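Local coordinates for glutamate ABC superfamily ATP binding cassette transporter, binding protein (Enterococcus faecium DO, PDB 5EYF) that binds glutamate between its two lobes and probably delivers it to an ABC transporter for uptake, at residues D6-S11 / K51-D56; Y23-F28 / I83-I88; Q107-K112 / A139-H144. All coordinates share one frame; numbering follows the deposited sequence.

Contact 1 of 3, residues D6-S11 / K51-D56; sequences DILERS and KKILGD
Ser11 OG, which touches Leu54 across the contact, makes the shortest polar bond here: it donates to Leu8 O at 2.6 Å, one turn back in its own helix. The hydroxyl reaches that oxygen because a chi1 of 76° folds OG back over Ser11's own backbone, toward Leu8 O, and it arrives tilted 26° from the carbonyl plane. With its proton spent inside the helix, the hydroxyl can lie against a methyl group: Leu54 CD2 sits 3.7 Å from Ser11 OG and nearly as close to Ser11 CB.

The second touch is purely apolar. Leu8 CD2 meets Ile53 CG2 at 3.8 Å, the two side chains crossing at about a right angle, so a single pair of methyls carries it. Leu8 CB does not point at the other helix, and the branch at the end of the side chain closes the gap.

The start of helix 7-14 is capped by Asp6, whose OD1 accepts from Glu9 N at 2.9 Å through its anti lone pair. Ile53 and Leu54 also touch Ile17 of strand 16-21, while Ile7 packs on Phe211 of helix 209-225.

Only 115 Å² is buried in total and no hydrogen bond spans the segments. Direct adhesion between helix 7-14 and the end of helix 41-54 therefore rests on van der Waals packing, with the serine's polarity answered within its own helix.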
loop_
_atom_site.group_PDB
_atom_site.type_symbol
_atom_site.label_atom_id
_atom_site.label_comp_id
_atom_site.label_asym_id
_atom_site.label_seq_id
_atom_site.Cartn_x
_atom_site.Cartn_y
_atom_site.Cartn_z
ATOM N N ASP B 6 -2.936 30.902 -9.538
ATOM C CA ASP B 6 -1.969 29.818 -9.627
ATOM C C ASP B 6 -1.012 29.836 -8.437
ATOM O O ASP B 6 -0.399 30.858 -8.139
ATOM C CB ASP B 6 -1.194 29.933 -10.939
ATOM C CG ASP B 6 -0.231 28.803 -11.131
ATOM O OD1 ASP B 6 0.916 28.908 -10.656
ATOM O OD2 ASP B 6 -0.632 27.773 -11.716
ATOM N N ILE B 7 -0.869 28.690 -7.760
ATOM C CA ILE B 7 -0.125 28.669 -6.496
ATOM C C ILE B 7 1.373 28.915 -6.717
ATOM O O ILE B 7 2.007 29.659 -5.960
ATOM C CB ILE B 7 -0.402 27.347 -5.755
ATOM C CG1 ILE B 7 -1.819 27.372 -5.176
ATOM C CG2 ILE B 7 0.647 27.095 -4.665
ATOM C CD1 ILE B 7 -2.407 25.974 -4.934
ATOM N N LEU B 8 1.965 28.335 -7.770
ATOM C CA LEU B 8 3.375 28.642 -8.048
ATOM C C LEU B 8 3.586 30.102 -8.443
ATOM O O LEU B 8 4.610 30.711 -8.088
ATOM C CB LEU B 8 3.916 27.743 -9.154
ATOM C CG LEU B 8 4.435 26.384 -8.740
ATOM C CD1 LEU B 8 5.095 25.755 -9.960
ATOM C CD2 LEU B 8 5.403 26.466 -7.571
ATOM N N GLU B 9 2.676 30.665 -9.241
ATOM C CA GLU B 9 2.816 32.072 -9.596
ATOM C C GLU B 9 2.766 32.940 -8.344
ATOM O O GLU B 9 3.615 33.827 -8.155
ATOM C CB GLU B 9 1.743 32.494 -10.600
ATOM C CG GLU B 9 1.988 31.969 -12.009
ATOM C CD GLU B 9 0.950 32.431 -13.000
ATOM O OE1 GLU B 9 0.050 33.209 -12.617
ATOM O OE2 GLU B 9 1.037 31.996 -14.167
ATOM N N ARG B 10 1.814 32.654 -7.446
ATOM C CA ARG B 10 1.689 33.445 -6.227
ATOM C C ARG B 10 2.956 33.349 -5.397
ATOM O O ARG B 10 3.394 34.339 -4.814
ATOM C CB ARG B 10 0.482 32.989 -5.399
ATOM C CG ARG B 10 0.225 33.913 -4.192
ATOM C CD ARG B 10 -0.299 33.177 -2.951
ATOM N NE ARG B 10 -1.599 32.558 -3.173
ATOM C CZ ARG B 10 -1.894 31.299 -2.868
ATOM N NH1 ARG B 10 -0.983 30.515 -2.309
ATOM N NH2 ARG B 10 -3.107 30.826 -3.121
ATOM N N SER B 11 3.572 32.160 -5.354
ATOM C CA SER B 11 4.778 31.977 -4.548
ATOM C C SER B 11 5.917 32.889 -4.995
ATOM O O SER B 11 6.808 33.191 -4.193
ATOM C CB SER B 11 5.230 30.525 -4.587
ATOM O OG SER B 11 5.855 30.205 -5.819
ATOM N N LYS B 51 11.018 23.362 0.839
ATOM C CA LYS B 51 12.401 23.747 0.543
ATOM C C LYS B 51 12.838 23.291 -0.852
ATOM O O LYS B 51 13.643 23.976 -1.507
ATOM C CB LYS B 51 13.342 23.190 1.617
ATOM C CG LYS B 51 13.118 23.776 3.020
ATOM C CD LYS B 51 13.254 25.302 3.041
ATOM C CE LYS B 51 13.356 25.825 4.483
ATOM N NZ LYS B 51 13.243 27.318 4.600
ATOM N N LYS B 52 12.349 22.142 -1.321
ATOM C CA LYS B 52 12.646 21.737 -2.695
ATOM C C LYS B 52 12.020 22.698 -3.702
ATOM O O LYS B 52 12.648 23.050 -4.709
ATOM C CB LYS B 52 12.145 20.309 -2.957
ATOM C CG LYS B 52 12.831 19.204 -2.150
ATOM C CD LYS B 52 14.335 19.185 -2.349
ATOM C CE LYS B 52 14.913 17.882 -1.824
ATOM N NZ LYS B 52 16.412 17.999 -1.833
ATOM N N ILE B 53 10.771 23.114 -3.473
ATOM C CA ILE B 53 10.076 23.913 -4.474
ATOM C C ILE B 53 10.621 25.331 -4.495
ATOM O O ILE B 53 10.941 25.883 -5.560
ATOM C CB ILE B 53 8.556 23.896 -4.213
ATOM C CG1 ILE B 53 8.025 22.473 -4.326
ATOM C CG2 ILE B 53 7.806 24.889 -5.153
ATOM C CD1 ILE B 53 6.506 22.371 -4.092
ATOM N N LEU B 54 10.724 25.946 -3.318
ATOM C CA LEU B 54 11.062 27.352 -3.200
ATOM C C LEU B 54 12.532 27.594 -2.925
ATOM O O LEU B 54 12.987 28.738 -3.042
ATOM C CB LEU B 54 10.243 27.985 -2.073
ATOM C CG LEU B 54 8.725 27.910 -2.230
ATOM C CD1 LEU B 54 8.030 28.648 -1.073
ATOM C CD2 LEU B 54 8.289 28.480 -3.598
ATOM N N GLY B 55 13.274 26.574 -2.543
ATOM C CA GLY B 55 14.658 26.770 -2.176
ATOM C C GLY B 55 14.827 27.032 -0.696
ATOM O O GLY B 55 13.880 27.001 0.100
ATOM N N ASP B 56 16.085 27.320 -0.347
ATOM C CA ASP B 56 16.547 27.336 1.041
ATOM C C ASP B 56 15.672 28.172 1.952
ATOM O O ASP B 56 15.391 27.776 3.089
ATOM C CB ASP B 56 17.970 27.890 1.123
ATOM C CG ASP B 56 19.016 26.867 0.796
ATOM O OD1 ASP B 56 18.675 25.664 0.706
ATOM O OD2 ASP B 56 20.188 27.284 0.651
#

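Contact 2 of 3, residues Y23-F28 / I83-I88; sequences YDTRLF and IATMTI. With GLU (glutamic acid), chain E.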
loop_
_atom_site.group_PDB
_atom_site.type_symbol
_atom_site.label_atom_id
_atom_site.label_comp_id
_atom_site.label_asym_id
_atom_site.label_seq_id
_atom_site.Cartn_x
_atom_site.Cartn_y
_atom_site.Cartn_z
ATOM N N TYR B 23 -4.078 18.825 13.450
ATOM C CA TYR B 23 -3.510 19.316 14.700
ATOM C C TYR B 23 -3.660 18.319 15.838
ATOM O O TYR B 23 -3.186 18.588 16.950
ATOM C CB TYR B 23 -4.149 20.654 15.132
ATOM C CG TYR B 23 -3.586 21.907 14.469
ATOM C CD1 TYR B 23 -2.959 21.862 13.229
ATOM C CD2 TYR B 23 -3.686 23.142 15.099
ATOM C CE1 TYR B 23 -2.450 23.024 12.621
ATOM C CE2 TYR B 23 -3.177 24.298 14.507
ATOM C CZ TYR B 23 -2.570 24.240 13.277
ATOM O OH TYR B 23 -2.085 25.418 12.731
ATOM N N ASP B 24 -4.303 17.179 15.592
ATOM C CA ASP B 24 -4.688 16.258 16.648
ATOM C C ASP B 24 -4.180 14.844 16.403
ATOM O O ASP B 24 -4.631 13.907 17.075
ATOM C CB ASP B 24 -6.218 16.236 16.809
ATOM C CG ASP B 24 -6.916 15.444 15.687
ATOM O OD1 ASP B 24 -6.417 15.430 14.519
ATOM O OD2 ASP B 24 -7.964 14.838 15.995
ATOM N N THR B 25 -3.281 14.643 15.453
ATOM C CA THR B 25 -2.919 13.282 15.058
ATOM C C THR B 25 -1.448 13.053 15.395
ATOM O O THR B 25 -0.567 13.437 14.620
ATOM C CB THR B 25 -3.179 13.085 13.564
ATOM O OG1 THR B 25 -4.568 13.357 13.283
ATOM C CG2 THR B 25 -2.836 11.651 13.152
ATOM N N ARG B 26 -1.180 12.429 16.545
ATOM C CA ARG B 26 0.206 12.192 16.942
ATOM C C ARG B 26 0.919 11.357 15.887
ATOM O O ARG B 26 0.359 10.390 15.367
ATOM C CB ARG B 26 0.292 11.482 18.294
ATOM C CG ARG B 26 1.699 11.530 18.904
ATOM C CD ARG B 26 1.817 10.809 20.257
ATOM N NE ARG B 26 2.082 9.384 20.076
ATOM C CZ ARG B 26 3.296 8.847 19.982
ATOM N NH1 ARG B 26 3.429 7.543 19.789
ATOM N NH2 ARG B 26 4.377 9.606 20.076
ATOM N N LEU B 27 2.167 11.740 15.603
ATOM C CA LEU B 27 3.087 11.159 14.606
ATOM C C LEU B 27 2.912 11.777 13.224
ATOM O O LEU B 27 3.799 11.614 12.369
ATOM C CB LEU B 27 3.006 9.628 14.495
ATOM C CG LEU B 27 3.168 8.867 15.818
ATOM C CD1 LEU B 27 3.093 7.348 15.584
ATOM C CD2 LEU B 27 4.485 9.273 16.455
ATOM N N PHE B 28 1.791 12.468 12.978
ATOM C CA PHE B 28 1.547 13.054 11.659
ATOM C C PHE B 28 1.385 14.565 11.700
ATOM O O PHE B 28 2.104 15.271 10.988
ATOM C CB PHE B 28 0.334 12.401 10.988
ATOM C CG PHE B 28 0.604 11.008 10.550
ATOM C CD1 PHE B 28 1.243 10.766 9.333
ATOM C CD2 PHE B 28 0.292 9.944 11.378
ATOM C CE1 PHE B 28 1.514 9.458 8.929
ATOM C CE2 PHE B 28 0.563 8.641 10.981
ATOM C CZ PHE B 28 1.179 8.411 9.740
ATOM N N ILE B 83 -1.909 17.969 3.482
ATOM C CA ILE B 83 -1.087 16.821 3.860
ATOM C C ILE B 83 -1.532 16.444 5.272
ATOM O O ILE B 83 -1.110 17.038 6.268
ATOM C CB ILE B 83 0.431 17.073 3.724
ATOM C CG1 ILE B 83 1.188 15.751 3.880
ATOM C CG2 ILE B 83 0.992 18.181 4.629
ATOM C CD1 ILE B 83 2.673 15.912 3.520
ATOM N N ALA B 84 -2.429 15.470 5.360
ATOM C CA ALA B 84 -3.195 15.273 6.589
ATOM C C ALA B 84 -3.775 13.868 6.573
ATOM O O ALA B 84 -4.988 13.705 6.446
ATOM C CB ALA B 84 -4.324 16.326 6.732
ATOM N N THR B 85 -2.901 12.859 6.642
ATOM C CA THR B 85 -3.266 11.425 6.670
ATOM C C THR B 85 -4.406 11.106 5.704
ATOM O O THR B 85 -5.368 10.417 6.046
ATOM C CB THR B 85 -3.623 10.958 8.099
ATOM O OG1 THR B 85 -4.785 11.660 8.607
ATOM C CG2 THR B 85 -2.451 11.205 9.038
HETATM N N MSE B 86 -4.284 11.592 4.475
HETATM C CA MSE B 86 -5.405 11.533 3.530
HETATM C C MSE B 86 -5.258 10.456 2.474
HETATM O O MSE B 86 -4.366 10.528 1.636
HETATM C CB MSE B 86 -5.565 12.869 2.825
HETATM C CG MSE B 86 -6.886 12.953 2.046
HETATM SE SE MSE B 86 -7.066 14.798 1.446
HETATM C CE MSE B 86 -8.684 14.619 0.406
ATOM N N THR B 87 -6.143 9.468 2.503
ATOM C CA THR B 87 -6.053 8.376 1.548
ATOM C C THR B 87 -6.500 8.817 0.160
ATOM O O THR B 87 -7.495 9.552 -0.001
ATOM C CB THR B 87 -6.935 7.215 2.036
ATOM O OG1 THR B 87 -6.457 6.804 3.317
ATOM C CG2 THR B 87 -6.904 6.027 1.066
ATOM N N ILE B 88 -5.768 8.341 -0.844
ATOM C CA ILE B 88 -6.136 8.511 -2.246
ATOM C C ILE B 88 -7.277 7.563 -2.574
ATOM O O ILE B 88 -7.144 6.336 -2.433
ATOM C CB ILE B 88 -4.926 8.229 -3.157
ATOM C CG1 ILE B 88 -3.788 9.189 -2.818
ATOM C CG2 ILE B 88 -5.310 8.405 -4.619
ATOM C CD1 ILE B 88 -2.565 8.952 -3.638
HETATM N N GLU E . -6.618 7.948 5.914
HETATM C CA GLU E . -8.067 7.851 6.150
HETATM C C GLU E . -8.813 8.873 5.304
HETATM O O GLU E . -8.204 9.664 4.572
HETATM C CB GLU E . -8.416 8.027 7.642
HETATM C CG GLU E . -7.725 9.204 8.330
HETATM C CD GLU E . -8.272 10.575 7.942
HETATM O OE1 GLU E . -7.495 11.534 8.004
HETATM O OE2 GLU E . -9.483 10.725 7.662
HETATM O OXT GLU E . -10.059 8.919 5.317
HETATM O O HOH W 1 -5.693 12.133 11.026
#
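Thr85 meets Phe28 and Thr25 at the glutamate pocket of this family 3 solute-binding protein, which has the two-lobed type 2 periplasmic-binding-protein fold with its ligand in the cleft. The Thr85 side chain divides the work between a polar and an apolar branch. CB lies 3.9 Å from OE1 of the ligand and sends the two branches apart. A chi1 of 63° tucks OG1 in over the backbone, on the ligand side, from where it donates to glutamate OE1 at 2.8 Å. The same oxygen accepts a hydrogen bond from a water that also bonds Thr25 OG1, so the water bridges the two segments where no direct hydrogen bond does.

CG2 goes the other way, over one face of the Phe28 ring. It lies 3.8 Å from the ring centroid and 27° off the normal, a CH-pi contact displaced toward the CB end of the ring; the nearest ring atom is CG. Thr25 CG2 approaches the same methyl tip to tip at a looser distance. All three residues are buried. The Phe28 ring is further packed edge-to-face with Phe103, and Ile177 of helix 175-182 touches both threonines.

Segment 83-88 then takes hold of the alpha-ammonium and alpha-carboxylate end of the ligand. The ammonium N donates to Thr85 O and to Thr87 OG1, while Thr87 OG1 also bonds Glu198. Asp174, Ser67, Arg70, Arg92 and Lys22 supply further bonds to the glutamate. Thr85 thus binds both ends of the ligand, the side-chain carboxylate through OG1 and the ammonium through its carbonyl O. The alpha-carboxylate is met by a nearly straight backbone bond, Thr87 N to glutamate O, 2.9 Å long with an angle of 174° at the hydrogen.

Contact 3 of 3, residues Q107-K112 / A139-H144; sequences QALLVK and ANIRQH
Asn140 meets Gln107 through a hydrogen bond between their side-chain amides, the one hydrogen bond between the two segments. Its ND2 donates to Gln107 OE1 at 2.9 Å, fairly straight. The acceptor lies in the Asn140 amide plane, and the donor approaches almost head-on to the Gln107 carbonyl (C=O...N angle 171°), although the two amide planes are turned 36° apart. Gln107 reaches the helix by an extended chain, its CG trans to the backbone N. Its NE2 donates to Ser137 O, which together with the Asn140 bond to OE1 settles which way round the amide sits; Thr172 OG1 is a second partner of NE2.

One residue on, Ile141 crosses Gln107 at about a right angle, placing CG1 3.7 Å from Gln107 NE2. Its terminal CD1 reaches Leu109 CD2 at 4.4 Å, a loose apolar touch.

Four residues after Asn140, His144 ND1 donates back to Asn140 O at 3.1 Å, and that carbonyl also takes the backbone N-H of His144. The ring meets Phe195 and packs against Glu241 of the second subunit.

Asn140 lies near the glutamate-binding Thr136, and Gln107 near Asp174. The axes of helix segment 139-144 and strand segment 107-112 come within 10.4 Å and cross at -86°: a helix packed nearly perpendicular to a strand of the mixed sheet. Strand 103-112 pairs there with strands 170-172 and 188-191, Ile141 touches Thr172, and Ala108 and Leu110 pack on helix 175-182.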
loop_
_atom_site.group_PDB
_atom_site.type_symbol
_atom_site.label_atom_id
_atom_site.label_comp_id
_atom_site.label_asym_id
_atom_site.label_seq_id
_atom_site.Cartn_x
_atom_site.Cartn_y
_atom_site.Cartn_z
ATOM N N GLN B 107 -6.323 0.315 7.309
ATOM C CA GLN B 107 -7.242 0.413 8.441
ATOM C C GLN B 107 -7.077 -0.762 9.396
ATOM O O GLN B 107 -6.842 -1.894 8.977
ATOM C CB GLN B 107 -8.681 0.509 7.952
ATOM C CG GLN B 107 -9.643 0.918 9.071
ATOM C CD GLN B 107 -10.987 1.339 8.532
ATOM O OE1 GLN B 107 -11.088 1.734 7.385
ATOM N NE2 GLN B 107 -12.029 1.221 9.345
ATOM N N ALA B 108 -7.230 -0.494 10.690
ATOM C CA ALA B 108 -6.976 -1.501 11.717
ATOM C C ALA B 108 -7.905 -1.278 12.897
ATOM O O ALA B 108 -8.713 -0.347 12.913
ATOM C CB ALA B 108 -5.515 -1.487 12.204
ATOM N N LEU B 109 -7.780 -2.163 13.884
ATOM C CA LEU B 109 -8.600 -2.157 15.091
ATOM C C LEU B 109 -7.736 -1.984 16.323
ATOM O O LEU B 109 -6.698 -2.627 16.454
ATOM C CB LEU B 109 -9.349 -3.463 15.283
ATOM C CG LEU B 109 -10.365 -3.877 14.231
ATOM C CD1 LEU B 109 -11.061 -5.178 14.639
ATOM C CD2 LEU B 109 -11.386 -2.775 13.966
ATOM N N LEU B 110 -8.213 -1.166 17.259
ATOM C CA LEU B 110 -7.612 -1.024 18.576
ATOM C C LEU B 110 -8.618 -1.511 19.614
ATOM O O LEU B 110 -9.785 -1.108 19.578
ATOM C CB LEU B 110 -7.255 0.450 18.835
ATOM C CG LEU B 110 -6.542 0.816 20.142
ATOM C CD1 LEU B 110 -5.067 0.561 19.971
ATOM C CD2 LEU B 110 -6.793 2.278 20.555
ATOM N N VAL B 111 -8.175 -2.397 20.513
ATOM C CA VAL B 111 -9.015 -2.957 21.567
ATOM C C VAL B 111 -8.234 -2.937 22.873
ATOM O O VAL B 111 -7.009 -2.804 22.887
ATOM C CB VAL B 111 -9.472 -4.411 21.233
ATOM C CG1 VAL B 111 -10.290 -4.446 19.945
ATOM C CG2 VAL B 111 -8.275 -5.334 21.105
ATOM N N LYS B 112 -8.957 -3.066 23.987
ATOM C CA LYS B 112 -8.300 -3.327 25.259
ATOM C C LYS B 112 -7.642 -4.705 25.221
ATOM O O LYS B 112 -8.251 -5.685 24.784
ATOM C CB LYS B 112 -9.318 -3.261 26.397
ATOM C CG LYS B 112 -8.744 -3.438 27.792
ATOM C CD LYS B 112 -9.865 -3.399 28.823
ATOM C CE LYS B 112 -9.452 -4.054 30.128
ATOM N NZ LYS B 112 -8.904 -3.058 31.079
ATOM N N ALA B 139 -17.213 4.113 6.962
ATOM C CA ALA B 139 -17.703 3.470 5.749
ATOM C C ALA B 139 -16.982 2.150 5.484
ATOM O O ALA B 139 -17.621 1.168 5.103
ATOM C CB ALA B 139 -17.575 4.420 4.556
ATOM N N ASN B 140 -15.658 2.098 5.680
ATOM C CA ASN B 140 -14.948 0.840 5.458
ATOM C C ASN B 140 -15.397 -0.244 6.432
ATOM O O ASN B 140 -15.413 -1.435 6.077
ATOM C CB ASN B 140 -13.436 1.032 5.580
ATOM C CG ASN B 140 -12.824 1.768 4.384
ATOM O OD1 ASN B 140 -13.417 1.827 3.303
ATOM N ND2 ASN B 140 -11.624 2.343 4.590
ATOM N N ILE B 141 -15.722 0.127 7.671
ATOM C CA ILE B 141 -16.236 -0.880 8.595
ATOM C C ILE B 141 -17.556 -1.426 8.092
ATOM O O ILE B 141 -17.805 -2.637 8.142
ATOM C CB ILE B 141 -16.400 -0.327 10.018
ATOM C CG1 ILE B 141 -15.076 -0.324 10.740
ATOM C CG2 ILE B 141 -17.324 -1.261 10.798
ATOM C CD1 ILE B 141 -14.575 -1.695 11.091
ATOM N N ARG B 142 -18.442 -0.544 7.631
ATOM C CA ARG B 142 -19.746 -1.021 7.201
ATOM C C ARG B 142 -19.617 -2.006 6.050
ATOM O O ARG B 142 -20.508 -2.827 5.837
ATOM C CB ARG B 142 -20.640 0.170 6.836
ATOM C CG ARG B 142 -20.898 1.075 8.043
ATOM C CD ARG B 142 -21.916 2.194 7.813
ATOM N NE ARG B 142 -22.299 2.833 9.080
ATOM C CZ ARG B 142 -21.858 4.020 9.491
ATOM N NH1 ARG B 142 -21.028 4.715 8.723
ATOM N NH2 ARG B 142 -22.252 4.522 10.661
ATOM N N GLN B 143 -18.506 -1.974 5.330
ATOM C CA GLN B 143 -18.254 -2.955 4.290
ATOM C C GLN B 143 -17.601 -4.227 4.823
ATOM O O GLN B 143 -18.065 -5.339 4.542
ATOM C CB GLN B 143 -17.379 -2.332 3.210
ATOM C CG GLN B 143 -16.911 -3.321 2.161
ATOM C CD GLN B 143 -16.200 -2.634 1.026
ATOM O OE1 GLN B 143 -16.459 -1.473 0.748
ATOM N NE2 GLN B 143 -15.287 -3.338 0.376
ATOM N N HIS B 144 -16.529 -4.080 5.605
ATOM C CA HIS B 144 -15.773 -5.249 6.037
ATOM C C HIS B 144 -16.367 -5.908 7.275
ATOM O O HIS B 144 -16.011 -7.046 7.583
ATOM C CB HIS B 144 -14.312 -4.847 6.279
ATOM C CG HIS B 144 -13.566 -4.553 5.016
ATOM N ND1 HIS B 144 -13.410 -3.276 4.518
ATOM C CD2 HIS B 144 -12.973 -5.380 4.122
ATOM C CE1 HIS B 144 -12.725 -3.325 3.389
ATOM N NE2 HIS B 144 -12.461 -4.592 3.118
#

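In the fold
The centres of the three contacts lie nearly in a line. Contact 2 lies near the middle, with its centre about 2 Å from the centre of the chain, and holds the bound glutamate directly. Contacts 1 and 3 sit on opposite sides of that centre, their own centres about 39 Å apart. Contact 3 is the nearer to the pocket: its centre is about 18 Å from that of contact 2, and the Asn140 side chain lies about 7 Å from the ligand, next to the glutamate-binding Thr136. Contact 1, about 23 Å from contact 2 between centres, is remote structural packing. Along the chain its segments alternate with those of contact 2, whereas contact 3 follows both.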